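Local coordinates for catalase (Bacillus pumilus, PDB 4QOL), which breaks down hydrogen peroxide to water and oxygen at a heme site, and also shows peroxidase-like reactivity with phenolic substrates, at residues I187-A192 with R225-E230; K212-H217 with L261-M266; P257-Y262 with G296-N301. All coordinates share one frame; numbering follows the deposited sequence.

Contact 1. Residues I187-A192 with R225-E230; sequences IPANYA and RNLSME
L227 sets its branched tip against I187 and A189. Its CG lies 3.7 Å from A189 CA. The two methyls part from there. L227 CD1 meets I187 CG2 at 3.9 Å, and the two side chains cross at about a right angle. I187 keeps CG1 beside its backbone N (chi1 -43°), which leaves CG2 to do the touching. L227 CD2 goes to A189 CB, also at 3.9 Å. The same A189 methyl sits over the centre of one face of the R225 guanidinium, with CB to CZ of R225 at 3.5 Å. A bend at chi3 (59°) turns the R225 guanidinium back over this methyl.

Two backbone bonds join the same residues. L227 N gives its hydrogen to I187 O at 2.8 Å, and A189 N gives its own to R225 O at 2.9 Å. They flank P188 and N226, whose backbones form a single bridge. An alanine here in place of the leucine would probably open a gap beside I187 CG2 and A189, where CG and both methyls of L227 now pack.

Further out, E193 forms a salt bridge with R225 NE and accepts a hydrogen bond from N190 ND2. H242 bonds to A189 O. S228 caps the helix 229-236, in which A232 touches I187 and I235 touches L227. The contact thus joins the loop after helix 175-181 to the start of helix 229-236. The two backbone bonds on either side of the P188-N226 bridge fix the register, and L227, I187 and A189 pack beside them. The salt bridge from R225 NE to E193 probably offsets the arginine charge.

Contact 2. Residues K212-H217 with L261-M266; sequences KYVKYH and LYVQLM
H217 and Q264 join tip to tip across two antiparallel strands. The Q264 chain starts at CB on the face shared with K215 and H217. CG stands beside the backbone N (chi1 -62°) and lies 3.9 Å from H217 NE2. CD follows, 3.5 Å from the same nitrogen. OE1 then accepts the H217 NE2 hydrogen at 2.8 Å. The donor stands 43° out of the amide plane, so it is not on a lone pair. The ring and amide planes are 60° apart. OE1 also lies 3.9 Å from K215 CB. Q264 NE2, the other branch, bonds to the backbone oxygens of W285 and Y290, so both ends of the amide are held and its rotation is fixed.

On the same face, M266 SD makes an oblique Met-aromatic contact with the Y213 ring, 5.5 Å from its centroid. On the other face the side-chain contacts across the strands are apolar. V214 CG2 packs on V263 CB at 3.7 Å, and Y216 CD1 lies as close to V263 CG1. Y216 OH reaches beyond them to W204 NE1.

The backbones pair in regular antiparallel fashion. Y213 with M266, K215 with Q264 and H217 with Y262 are hydrogen-bonded pairs. V214 with L265 and Y216 with V263 are non-hydrogen-bonded ones. This pairing of strands 211-220 and 258-267 belongs to the antiparallel beta barrel of the catalase fold.

Contact 3. Residues P257-Y262 with G296-N301; sequences PAWDLY and GRMTLN
W259 packs against M298 and L300 on one face of two antiparallel strands in the catalase beta barrel. W259 CZ3 meets L300 CD1 at 3.7 Å, and CE3 meets M298 CE at 4.1 Å. Both partners cross the indole obliquely. M298 bends at chi3 (75°), which brings its methyl back to the ring. F95 and F114 add ring contacts to W259, and its NE1 bonds to M194 O.

The backbone follows. W259 and M298 form a hydrogen-bonded pair, with M298 N to W259 O at 2.8 Å. L300 N bonds to P257 O, and L261 N to G296 O. The return bond from G296 N to L261 O is weak. A258 with T299 and D260 with R297 are the non-hydrogen-bonded pairs.

On the face away from W259, D260 and R297 form the polar edge, with T299 on the same face. R297 runs extended from CG to NE, and A258 CB lies over one face of its guanidinium, 3.6 Å from NE. The extended chain carries R297 NH1 to D260, where the two form a salt bridge. The carboxylate and guanidinium planes are 51° apart. R297 NH1 meets D260 OD1 at 2.9 Å, on the syn side and 35° out of the carboxylate plane.

From the N terminus, residues 187-192 come first, then 212-217 on strand 211-220. Residues 225-230 close contact 1; the chain between its segments holds the short strands 196-197 and 202-205 and strand 211-220. Contact 2 opens within that span and closes later on strand 258-267, so contacts 1 and 2 cross. Contact 3 starts on the same strand, shares L261 and Y262 with contact 2, and closes on strand 293-302. Together contacts 2 and 3 set strand 258-267 between its two neighbours in the sheet. Contact 1 ties the loop beside the sheet to helix 229-236. It touches contact 3 where the backbone oxygen of Y191 packs on W259 CZ2.

Contact 1. Residues I187-A192 with R225-E230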
ATOM      1  N   ILE A 187      14.409  14.784 -30.263  1.00 15.68           N
ATOM      2  CA  ILE A 187      13.274  15.595 -29.919  1.00 17.02           C
ATOM      3  C   ILE A 187      12.250  15.577 -31.050  1.00 16.63           C
ATOM      4  O   ILE A 187      12.208  16.490 -31.886  1.00 20.43           O
ATOM      5  CB  ILE A 187      13.638  17.057 -29.594  1.00 18.33           C
ATOM      6  CG1 ILE A 187      14.894  17.136 -28.725  1.00 18.79           C
ATOM      7  CG2 ILE A 187      12.432  17.722 -28.911  1.00 19.52           C
ATOM      8  CD1 ILE A 187      15.341  18.531 -28.382  1.00 18.14           C
ATOM      9  N   PRO A 188      11.399  14.545 -31.114  1.00 18.14           N
ATOM     10  CA  PRO A 188      10.278  14.577 -32.020  1.00 17.05           C
ATOM     11  C   PRO A 188       9.404  15.828 -31.895  1.00 18.67           C
ATOM     12  O   PRO A 188       9.251  16.340 -30.813  1.00 16.90           O
ATOM     13  CB  PRO A 188       9.478  13.283 -31.674  1.00 18.17           C
ATOM     14  CG  PRO A 188      10.535  12.385 -31.076  1.00 18.94           C
ATOM     15  CD  PRO A 188      11.403  13.349 -30.263  1.00 16.43           C
ATOM     16  N   ALA A 189       8.798  16.276 -33.022  1.00 17.74           N
ATOM     17  CA  ALA A 189       8.005  17.486 -32.963  1.00 17.39           C
ATOM     18  C   ALA A 189       6.770  17.305 -32.091  1.00 16.48           C
ATOM     19  O   ALA A 189       6.248  18.301 -31.479  1.00 16.82           O
ATOM     20  CB  ALA A 189       7.616  17.942 -34.354  1.00 18.51           C
ATOM     21  N   ASN A 190       6.241  16.090 -32.125  1.00 17.14           N
ATOM     22  CA  ASN A 190       5.091  15.703 -31.336  1.00 17.60           C
ATOM     23  C   ASN A 190       4.942  14.139 -31.466  1.00 17.84           C
ATOM     24  O   ASN A 190       5.798  13.499 -32.026  1.00 17.13           O
ATOM     25  CB  ASN A 190       3.837  16.455 -31.834  1.00 17.69           C
ATOM     26  CG  ASN A 190       3.579  16.234 -33.307  1.00 19.14           C
ATOM     27  OD1 ASN A 190       3.388  15.097 -33.745  1.00 19.52           O
ATOM     28  ND2 ASN A 190       3.551  17.334 -34.113  1.00 20.64           N
ATOM     29  N   TYR A 191       3.904  13.569 -30.881  1.00 17.14           N
ATOM     30  CA  TYR A 191       3.762  12.129 -30.886  1.00 17.86           C
ATOM     31  C   TYR A 191       3.229  11.576 -32.206  1.00 17.62           C
ATOM     32  O   TYR A 191       3.416  10.417 -32.485  1.00 19.65           O
ATOM     33  CB  TYR A 191       2.823  11.690 -29.747  1.00 17.27           C
ATOM     34  CG  TYR A 191       3.297  11.968 -28.336  1.00 16.32           C
ATOM     35  CD1 TYR A 191       4.600  11.671 -27.936  1.00 17.58           C
ATOM     36  CD2 TYR A 191       2.435  12.521 -27.396  1.00 16.55           C
ATOM     37  CE1 TYR A 191       5.020  11.892 -26.627  1.00 18.54           C
ATOM     38  CE2 TYR A 191       2.819  12.754 -26.104  1.00 16.90           C
ATOM     39  CZ  TYR A 191       4.127  12.464 -25.702  1.00 18.28           C
ATOM     40  OH  TYR A 191       4.503  12.713 -24.415  1.00 19.96           O
ATOM     41  N   ALA A 192       2.589  12.424 -33.033  1.00 19.76           N
ATOM     42  CA  ALA A 192       2.004  11.967 -34.321  1.00 19.10           C
ATOM     43  C   ALA A 192       3.039  11.894 -35.441  1.00 19.66           C
ATOM     44  O   ALA A 192       3.045  10.978 -36.253  1.00 21.84           O
ATOM     45  CB  ALA A 192       0.870  12.890 -34.745  1.00 20.28           C
ATOM     46  N   ARG A 225       8.869  14.185 -38.153  1.00 21.30           N
ATOM     47  CA  ARG A 225       9.399  15.553 -37.988  1.00 22.34           C
ATOM     48  C   ARG A 225       9.968  15.802 -36.645  1.00 19.91           C
ATOM     49  O   ARG A 225       9.425  15.306 -35.648  1.00 18.38           O
ATOM     50  CB  ARG A 225       8.304  16.599 -38.217  1.00 23.17           C
ATOM     51  CG  ARG A 225       8.825  18.002 -38.315  1.00 24.75           C
ATOM     52  CD  ARG A 225       7.765  18.962 -38.849  1.00 24.44           C
ATOM     53  NE  ARG A 225       6.552  19.030 -38.036  1.00 24.93           N
ATOM     54  CZ  ARG A 225       6.335  19.867 -37.011  1.00 24.79           C
ATOM     55  NH1 ARG A 225       7.257  20.724 -36.584  1.00 24.23           N
ATOM     56  NH2 ARG A 225       5.195  19.799 -36.352  1.00 26.22           N
ATOM     57  N   ASN A 226      11.099  16.490 -36.595  1.00 18.81           N
ATOM     58  CA  ASN A 226      11.916  16.619 -35.429  1.00 18.86           C
ATOM     59  C   ASN A 226      12.105  18.120 -35.089  1.00 20.63           C
ATOM     60  O   ASN A 226      11.833  19.008 -35.910  1.00 22.84           O
ATOM     61  CB  ASN A 226      13.278  15.979 -35.608  1.00 18.64           C
ATOM     62  CG  ASN A 226      13.204  14.526 -36.001  1.00 20.03           C
ATOM     63  OD1 ASN A 226      13.880  14.077 -36.961  1.00 23.16           O
ATOM     64  ND2 ASN A 226      12.322  13.816 -35.365  1.00 17.03           N
ATOM     65  N   LEU A 227      12.615  18.373 -33.887  1.00 19.72           N
ATOM     66  CA  LEU A 227      12.947  19.723 -33.434  1.00 19.60           C
ATOM     67  C   LEU A 227      14.429  19.880 -33.165  1.00 20.27           C
ATOM     68  O   LEU A 227      15.054  19.040 -32.492  1.00 19.50           O
ATOM     69  CB  LEU A 227      12.200  20.117 -32.138  1.00 20.53           C
ATOM     70  CG  LEU A 227      10.687  19.897 -32.140  1.00 21.39           C
ATOM     71  CD1 LEU A 227      10.069  20.177 -30.784  1.00 22.01           C
ATOM     72  CD2 LEU A 227      10.018  20.744 -33.203  1.00 23.41           C
ATOM     73  N   SER A 228      14.991  21.006 -33.665  1.00 18.99           N
ATOM     74  CA  SER A 228      16.331  21.421 -33.222  1.00 20.36           C
ATOM     75  C   SER A 228      16.288  21.841 -31.757  1.00 19.81           C
ATOM     76  O   SER A 228      15.221  22.071 -31.208  1.00 20.95           O
ATOM     77  CB  SER A 228      16.840  22.593 -34.078  1.00 20.10           C
ATOM     78  OG  SER A 228      16.043  23.756 -33.794  1.00 21.69           O
ATOM     79  N   MET A 229      17.450  21.975 -31.127  1.00 19.72           N
ATOM     80  CA  MET A 229      17.474  22.482 -29.774  1.00 21.17           C
ATOM     81  C   MET A 229      16.748  23.802 -29.675  1.00 22.47           C
ATOM     82  O   MET A 229      16.033  24.045 -28.703  1.00 23.29           O
ATOM     83  CB  MET A 229      18.892  22.569 -29.221  1.00 23.80           C
ATOM     84  CG  MET A 229      19.578  21.215 -29.069  1.00 25.28           C
ATOM     85  SD  MET A 229      21.237  21.292 -28.345  1.00 31.25           S
ATOM     86  CE  MET A 229      21.019  22.224 -26.861  1.00 30.91           C
ATOM     87  N   GLU A 230      17.024  24.712 -30.617  1.00 23.05           N
ATOM     88  CA  GLU A 230      16.418  26.055 -30.560  1.00 23.64           C
ATOM     89  C   GLU A 230      14.904  26.034 -30.854  1.00 21.64           C
ATOM     90  O   GLU A 230      14.156  26.704 -30.180  1.00 23.13           O
ATOM     91  CB  GLU A 230      17.164  27.067 -31.449  1.00 28.40           C
ATOM     92  CG  GLU A 230      18.022  26.512 -32.551  1.00 35.89           C
ATOM     93  CD  GLU A 230      19.254  25.703 -32.107  1.00 37.31           C
ATOM     94  OE1 GLU A 230      19.385  24.604 -32.667  1.00 37.27           O
ATOM     95  OE2 GLU A 230      20.086  26.139 -31.250  1.00 41.21           O
TER

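Contact 2. Residues K212-H217 with L261-M266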
ATOM      1  N   LYS A 212      10.298 -17.758 -37.336  1.00 21.59           N
ATOM      2  CA  LYS A 212      11.136 -16.733 -37.951  1.00 20.99           C
ATOM      3  C   LYS A 212      11.357 -15.661 -36.885  1.00 19.14           C
ATOM      4  O   LYS A 212      10.526 -15.459 -35.996  1.00 18.94           O
ATOM      5  CB  LYS A 212      10.453 -16.036 -39.120  1.00 25.80           C
ATOM      6  CG  LYS A 212       9.992 -16.952 -40.215  1.00 31.14           C
ATOM      7  CD  LYS A 212      10.868 -16.813 -41.407  1.00 35.79           C
ATOM      8  CE  LYS A 212      10.340 -17.710 -42.507  1.00 39.66           C
ATOM      9  NZ  LYS A 212      11.503 -18.211 -43.267  1.00 43.83           N
ATOM     10  N   TYR A 213      12.513 -15.040 -36.952  1.00 17.84           N
ATOM     11  CA  TYR A 213      12.734 -13.791 -36.228  1.00 16.50           C
ATOM     12  C   TYR A 213      12.023 -12.629 -36.930  1.00 16.03           C
ATOM     13  O   TYR A 213      11.959 -12.550 -38.137  1.00 15.66           O
ATOM     14  CB  TYR A 213      14.200 -13.453 -36.145  1.00 17.57           C
ATOM     15  CG  TYR A 213      15.081 -14.287 -35.226  1.00 19.26           C
ATOM     16  CD1 TYR A 213      14.692 -14.640 -33.930  1.00 20.53           C
ATOM     17  CD2 TYR A 213      16.325 -14.692 -35.657  1.00 21.28           C
ATOM     18  CE1 TYR A 213      15.525 -15.364 -33.110  1.00 20.60           C
ATOM     19  CE2 TYR A 213      17.181 -15.367 -34.821  1.00 22.60           C
ATOM     20  CZ  TYR A 213      16.771 -15.697 -33.559  1.00 23.90           C
ATOM     21  OH  TYR A 213      17.628 -16.341 -32.729  1.00 28.66           O
ATOM     22  N   VAL A 214      11.478 -11.681 -36.093  1.00 15.56           N
ATOM     23  CA  VAL A 214      10.754 -10.559 -36.606  1.00 16.39           C
ATOM     24  C   VAL A 214      11.162  -9.278 -35.888  1.00 15.52           C
ATOM     25  O   VAL A 214      11.455  -9.305 -34.704  1.00 17.05           O
ATOM     26  CB  VAL A 214       9.216 -10.792 -36.543  1.00 17.02           C
ATOM     27  CG1 VAL A 214       8.741 -10.870 -35.111  1.00 17.59           C
ATOM     28  CG2 VAL A 214       8.443  -9.744 -37.343  1.00 17.30           C
ATOM     29  N   LYS A 215      11.154  -8.187 -36.639  1.00 15.31           N
ATOM     30  CA  LYS A 215      11.225  -6.827 -36.140  1.00 16.95           C
ATOM     31  C   LYS A 215      10.026  -6.049 -36.652  1.00 17.83           C
ATOM     32  O   LYS A 215       9.591  -6.171 -37.804  1.00 19.56           O
ATOM     33  CB  LYS A 215      12.568  -6.181 -36.557  1.00 17.82           C
ATOM     34  CG  LYS A 215      13.695  -6.596 -35.652  1.00 18.96           C
ATOM     35  CD  LYS A 215      14.951  -5.764 -35.857  1.00 20.69           C
ATOM     36  CE  LYS A 215      16.068  -6.270 -34.984  1.00 18.97           C
ATOM     37  NZ  LYS A 215      15.995  -5.937 -33.570  1.00 19.35           N
ATOM     38  N   TYR A 216       9.482  -5.222 -35.762  1.00 17.55           N
ATOM     39  CA  TYR A 216       8.331  -4.367 -36.059  1.00 17.43           C
ATOM     40  C   TYR A 216       8.739  -2.896 -36.264  1.00 18.31           C
ATOM     41  O   TYR A 216       9.610  -2.341 -35.522  1.00 18.46           O
ATOM     42  CB  TYR A 216       7.382  -4.385 -34.889  1.00 17.15           C
ATOM     43  CG  TYR A 216       6.688  -5.700 -34.576  1.00 16.55           C
ATOM     44  CD1 TYR A 216       5.542  -6.083 -35.241  1.00 16.02           C
ATOM     45  CD2 TYR A 216       7.120  -6.495 -33.504  1.00 16.30           C
ATOM     46  CE1 TYR A 216       4.879  -7.254 -34.926  1.00 16.85           C
ATOM     47  CE2 TYR A 216       6.431  -7.642 -33.146  1.00 17.27           C
ATOM     48  CZ  TYR A 216       5.323  -8.021 -33.864  1.00 16.31           C
ATOM     49  OH  TYR A 216       4.634  -9.118 -33.464  1.00 17.27           O
ATOM     50  N   HIS A 217       8.041  -2.235 -37.178  1.00 18.34           N
ATOM     51  CA  HIS A 217       8.292  -0.828 -37.467  1.00 18.51           C
ATOM     52  C   HIS A 217       6.976  -0.108 -37.719  1.00 18.19           C
ATOM     53  O   HIS A 217       6.118  -0.649 -38.457  1.00 22.12           O
ATOM     54  CB  HIS A 217       9.148  -0.726 -38.732  1.00 19.05           C
ATOM     55  CG  HIS A 217      10.470  -1.394 -38.602  1.00 18.83           C
ATOM     56  ND1 HIS A 217      11.570  -0.765 -38.048  1.00 19.78           N
ATOM     57  CD2 HIS A 217      10.882  -2.619 -38.970  1.00 20.08           C
ATOM     58  CE1 HIS A 217      12.604  -1.591 -38.076  1.00 19.56           C
ATOM     59  NE2 HIS A 217      12.212  -2.720 -38.638  1.00 20.47           N
ATOM     60  N   LEU A 261       2.074  -0.363 -40.106  1.00 18.88           N
ATOM     61  CA  LEU A 261       2.935  -1.404 -39.509  1.00 19.49           C
ATOM     62  C   LEU A 261       3.663  -2.211 -40.599  1.00 19.81           C
ATOM     63  O   LEU A 261       3.028  -2.742 -41.462  1.00 19.77           O
ATOM     64  CB  LEU A 261       2.072  -2.403 -38.700  1.00 20.01           C
ATOM     65  CG  LEU A 261       2.881  -3.400 -37.889  1.00 20.09           C
ATOM     66  CD1 LEU A 261       3.787  -2.727 -36.851  1.00 20.88           C
ATOM     67  CD2 LEU A 261       1.920  -4.362 -37.207  1.00 20.49           C
ATOM     68  N   TYR A 262       4.989  -2.249 -40.512  1.00 20.24           N
ATOM     69  CA  TYR A 262       5.843  -3.057 -41.345  1.00 20.30           C
ATOM     70  C   TYR A 262       6.619  -4.014 -40.463  1.00 21.09           C
ATOM     71  O   TYR A 262       6.953  -3.698 -39.328  1.00 21.56           O
ATOM     72  CB  TYR A 262       6.843  -2.217 -42.094  1.00 20.77           C
ATOM     73  CG  TYR A 262       6.249  -1.366 -43.183  1.00 21.63           C
ATOM     74  CD1 TYR A 262       5.683  -0.158 -42.863  1.00 21.64           C
ATOM     75  CD2 TYR A 262       6.182  -1.818 -44.503  1.00 21.69           C
ATOM     76  CE1 TYR A 262       5.069   0.630 -43.834  1.00 24.31           C
ATOM     77  CE2 TYR A 262       5.580  -1.028 -45.481  1.00 23.38           C
ATOM     78  CZ  TYR A 262       5.060   0.222 -45.122  1.00 25.13           C
ATOM     79  OH  TYR A 262       4.464   0.993 -46.113  1.00 31.79           O
ATOM     80  N   VAL A 263       6.917  -5.192 -40.994  1.00 19.52           N
ATOM     81  CA  VAL A 263       7.851  -6.096 -40.346  1.00 19.65           C
ATOM     82  C   VAL A 263       9.029  -6.432 -41.230  1.00 19.88           C
ATOM     83  O   VAL A 263       8.955  -6.370 -42.450  1.00 19.31           O
ATOM     84  CB  VAL A 263       7.191  -7.405 -39.864  1.00 20.70           C
ATOM     85  CG1 VAL A 263       6.174  -7.069 -38.778  1.00 20.62           C
ATOM     86  CG2 VAL A 263       6.542  -8.169 -40.999  1.00 19.30           C
ATOM     87  N   GLN A 264      10.129  -6.818 -40.583  1.00 20.09           N
ATOM     88  CA  GLN A 264      11.210  -7.554 -41.242  1.00 19.27           C
ATOM     89  C   GLN A 264      11.258  -8.961 -40.689  1.00 19.30           C
ATOM     90  O   GLN A 264      11.024  -9.177 -39.491  1.00 17.77           O
ATOM     91  CB  GLN A 264      12.569  -6.877 -40.926  1.00 19.54           C
ATOM     92  CG  GLN A 264      12.753  -5.462 -41.398  1.00 20.21           C
ATOM     93  CD  GLN A 264      14.026  -4.840 -40.832  1.00 21.25           C
ATOM     94  OE1 GLN A 264      14.078  -4.461 -39.666  1.00 20.07           O
ATOM     95  NE2 GLN A 264      15.064  -4.740 -41.664  1.00 20.25           N
ATOM     96  N   LEU A 265      11.547  -9.916 -41.572  1.00 18.95           N
ATOM     97  CA  LEU A 265      11.575 -11.323 -41.195  1.00 20.66           C
ATOM     98  C   LEU A 265      12.958 -11.901 -41.523  1.00 20.19           C
ATOM     99  O   LEU A 265      13.495 -11.655 -42.611  1.00 21.83           O
ATOM    100  CB  LEU A 265      10.461 -12.123 -41.899  1.00 23.11           C
ATOM    101  CG  LEU A 265       9.040 -11.781 -41.420  1.00 26.08           C
ATOM    102  CD1 LEU A 265       8.002 -12.214 -42.433  1.00 26.48           C
ATOM    103  CD2 LEU A 265       8.765 -12.422 -40.060  1.00 26.92           C
ATOM    104  N   MET A 266      13.533 -12.636 -40.580  1.00 19.24           N
ATOM    105  CA  MET A 266      14.853 -13.268 -40.726  1.00 20.33           C
ATOM    106  C   MET A 266      14.775 -14.730 -40.325  1.00 21.07           C
ATOM    107  O   MET A 266      14.226 -15.067 -39.276  1.00 21.78           O
ATOM    108  CB  MET A 266      15.874 -12.502 -39.871  1.00 20.13           C
ATOM    109  CG  MET A 266      17.220 -13.160 -39.749  1.00 19.51           C
ATOM    110  SD  MET A 266      18.291 -12.311 -38.539  1.00 20.91           S
ATOM    111  CE  MET A 266      18.669 -10.762 -39.300  1.00 21.38           C
TER

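Contact 3. Residues P257-Y262 with G296-N301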
ATOM      1  N   PRO A 257      -4.437  10.568 -36.411  1.00 22.52           N
ATOM      2  CA  PRO A 257      -3.091  10.155 -36.846  1.00 21.28           C
ATOM      3  C   PRO A 257      -3.050   8.661 -37.039  1.00 21.03           C
ATOM      4  O   PRO A 257      -3.805   7.926 -36.371  1.00 19.88           O
ATOM      5  CB  PRO A 257      -2.190  10.568 -35.661  1.00 21.95           C
ATOM      6  CG  PRO A 257      -3.101  10.522 -34.476  1.00 20.88           C
ATOM      7  CD  PRO A 257      -4.487  10.887 -34.959  1.00 21.42           C
ATOM      8  N   ALA A 258      -2.189   8.225 -37.951  1.00 20.66           N
ATOM      9  CA  ALA A 258      -2.104   6.824 -38.261  1.00 19.86           C
ATOM     10  C   ALA A 258      -0.667   6.424 -38.448  1.00 18.51           C
ATOM     11  O   ALA A 258       0.188   7.251 -38.768  1.00 17.26           O
ATOM     12  CB  ALA A 258      -2.939   6.494 -39.504  1.00 19.12           C
ATOM     13  N   TRP A 259      -0.438   5.123 -38.375  1.00 18.27           N
ATOM     14  CA  TRP A 259       0.860   4.514 -38.636  1.00 17.79           C
ATOM     15  C   TRP A 259       0.629   3.248 -39.375  1.00 17.62           C
ATOM     16  O   TRP A 259      -0.236   2.405 -39.016  1.00 17.59           O
ATOM     17  CB  TRP A 259       1.605   4.166 -37.350  1.00 18.48           C
ATOM     18  CG  TRP A 259       2.090   5.352 -36.580  1.00 17.76           C
ATOM     19  CD1 TRP A 259       3.361   5.814 -36.509  1.00 17.39           C
ATOM     20  CD2 TRP A 259       1.293   6.218 -35.747  1.00 18.03           C
ATOM     21  NE1 TRP A 259       3.412   6.943 -35.709  1.00 17.34           N
ATOM     22  CE2 TRP A 259       2.151   7.205 -35.236  1.00 17.19           C
ATOM     23  CE3 TRP A 259      -0.052   6.228 -35.374  1.00 17.99           C
ATOM     24  CZ2 TRP A 259       1.732   8.168 -34.346  1.00 18.38           C
ATOM     25  CZ3 TRP A 259      -0.497   7.214 -34.509  1.00 17.61           C
ATOM     26  CH2 TRP A 259       0.407   8.200 -34.026  1.00 17.86           C
ATOM     27  N   ASP A 260       1.467   3.043 -40.386  1.00 18.20           N
ATOM     28  CA  ASP A 260       1.533   1.755 -41.024  1.00 18.72           C
ATOM     29  C   ASP A 260       2.497   0.877 -40.314  1.00 17.51           C
ATOM     30  O   ASP A 260       3.613   1.281 -39.976  1.00 17.76           O
ATOM     31  CB  ASP A 260       1.920   1.907 -42.522  1.00 20.64           C
ATOM     32  CG  ASP A 260       0.819   2.560 -43.348  1.00 23.35           C
ATOM     33  OD1 ASP A 260      -0.386   2.357 -43.068  1.00 25.91           O
ATOM     34  OD2 ASP A 260       1.150   3.279 -44.309  1.00 23.68           O
ATOM     35  N   LEU A 261       2.074  -0.363 -40.106  1.00 18.88           N
ATOM     36  CA  LEU A 261       2.935  -1.404 -39.509  1.00 19.49           C
ATOM     37  C   LEU A 261       3.663  -2.211 -40.599  1.00 19.81           C
ATOM     38  O   LEU A 261       3.028  -2.742 -41.462  1.00 19.77           O
ATOM     39  CB  LEU A 261       2.072  -2.403 -38.700  1.00 20.01           C
ATOM     40  CG  LEU A 261       2.881  -3.400 -37.889  1.00 20.09           C
ATOM     41  CD1 LEU A 261       3.787  -2.727 -36.851  1.00 20.88           C
ATOM     42  CD2 LEU A 261       1.920  -4.362 -37.207  1.00 20.49           C
ATOM     43  N   TYR A 262       4.989  -2.249 -40.512  1.00 20.24           N
ATOM     44  CA  TYR A 262       5.843  -3.057 -41.345  1.00 20.30           C
ATOM     45  C   TYR A 262       6.619  -4.014 -40.463  1.00 21.09           C
ATOM     46  O   TYR A 262       6.953  -3.698 -39.328  1.00 21.56           O
ATOM     47  CB  TYR A 262       6.843  -2.217 -42.094  1.00 20.77           C
ATOM     48  CG  TYR A 262       6.249  -1.366 -43.183  1.00 21.63           C
ATOM     49  CD1 TYR A 262       5.683  -0.158 -42.863  1.00 21.64           C
ATOM     50  CD2 TYR A 262       6.182  -1.818 -44.503  1.00 21.69           C
ATOM     51  CE1 TYR A 262       5.069   0.630 -43.834  1.00 24.31           C
ATOM     52  CE2 TYR A 262       5.580  -1.028 -45.481  1.00 23.38           C
ATOM     53  CZ  TYR A 262       5.060   0.222 -45.122  1.00 25.13           C
ATOM     54  OH  TYR A 262       4.464   0.993 -46.113  1.00 31.79           O
ATOM     55  N   GLY A 296      -0.261  -3.753 -41.999  1.00 20.48           N
ATOM     56  CA  GLY A 296      -1.517  -3.096 -41.835  1.00 20.00           C
ATOM     57  C   GLY A 296      -1.373  -1.721 -41.274  1.00 19.75           C
ATOM     58  O   GLY A 296      -0.279  -1.124 -41.341  1.00 20.61           O
ATOM     59  N   ARG A 297      -2.499  -1.176 -40.861  1.00 17.66           N
ATOM     60  CA  ARG A 297      -2.518   0.216 -40.462  1.00 19.69           C
ATOM     61  C   ARG A 297      -3.315   0.435 -39.186  1.00 18.83           C
ATOM     62  O   ARG A 297      -4.378  -0.152 -38.988  1.00 17.95           O
ATOM     63  CB  ARG A 297      -3.154   1.116 -41.556  1.00 21.40           C
ATOM     64  CG  ARG A 297      -3.175   2.617 -41.233  1.00 24.13           C
ATOM     65  CD  ARG A 297      -3.832   3.288 -42.432  1.00 28.55           C
ATOM     66  NE  ARG A 297      -3.759   4.732 -42.560  1.00 33.13           N
ATOM     67  CZ  ARG A 297      -2.822   5.440 -43.193  1.00 33.85           C
ATOM     68  NH1 ARG A 297      -1.715   4.892 -43.673  1.00 33.50           N
ATOM     69  NH2 ARG A 297      -2.961   6.757 -43.245  1.00 33.74           N
ATOM     70  N   MET A 298      -2.721   1.232 -38.304  1.00 18.56           N
ATOM     71  CA  MET A 298      -3.352   1.621 -37.034  1.00 18.26           C
ATOM     72  C   MET A 298      -3.755   3.112 -37.072  1.00 18.44           C
ATOM     73  O   MET A 298      -2.951   3.995 -37.396  1.00 18.70           O
ATOM     74  CB  MET A 298      -2.383   1.410 -35.858  1.00 19.39           C
ATOM     75  CG  MET A 298      -2.940   1.925 -34.525  1.00 19.34           C
ATOM     76  SD  MET A 298      -1.833   1.476 -33.158  1.00 19.70           S
ATOM     77  CE  MET A 298      -0.480   2.627 -33.379  1.00 19.10           C
ATOM     78  N   THR A 299      -5.006   3.376 -36.754  1.00 17.55           N
ATOM     79  CA  THR A 299      -5.555   4.718 -36.733  1.00 18.73           C
ATOM     80  C   THR A 299      -6.029   4.986 -35.324  1.00 18.23           C
ATOM     81  O   THR A 299      -6.810   4.204 -34.761  1.00 16.76           O
ATOM     82  CB  THR A 299      -6.738   4.855 -37.707  1.00 18.73           C
ATOM     83  OG1 THR A 299      -6.270   4.462 -39.000  1.00 19.88           O
ATOM     84  CG2 THR A 299      -7.260   6.235 -37.758  1.00 19.00           C
ATOM     85  N   LEU A 300      -5.598   6.105 -34.776  1.00 16.69           N
ATOM     86  CA  LEU A 300      -6.079   6.530 -33.461  1.00 18.29           C
ATOM     87  C   LEU A 300      -7.181   7.574 -33.586  1.00 19.67           C
ATOM     88  O   LEU A 300      -6.943   8.666 -34.149  1.00 19.01           O
ATOM     89  CB  LEU A 300      -4.917   7.088 -32.641  1.00 18.80           C
ATOM     90  CG  LEU A 300      -3.757   6.097 -32.453  1.00 18.68           C
ATOM     91  CD1 LEU A 300      -2.713   6.730 -31.556  1.00 21.08           C
ATOM     92  CD2 LEU A 300      -4.245   4.761 -31.908  1.00 19.96           C
ATOM     93  N   ASN A 301      -8.359   7.242 -33.046  1.00 19.35           N
ATOM     94  CA  ASN A 301      -9.568   8.013 -33.363  1.00 21.64           C
ATOM     95  C   ASN A 301     -10.452   8.399 -32.155  1.00 20.62           C
ATOM     96  O   ASN A 301     -11.542   8.921 -32.334  1.00 20.18           O
ATOM     97  CB  ASN A 301     -10.396   7.278 -34.403  1.00 21.86           C
ATOM     98  CG  ASN A 301     -10.910   5.931 -33.916  1.00 21.94           C
ATOM     99  OD1 ASN A 301     -10.813   5.604 -32.747  1.00 21.48           O
ATOM    100  ND2 ASN A 301     -11.449   5.141 -34.831  1.00 27.10           N
TER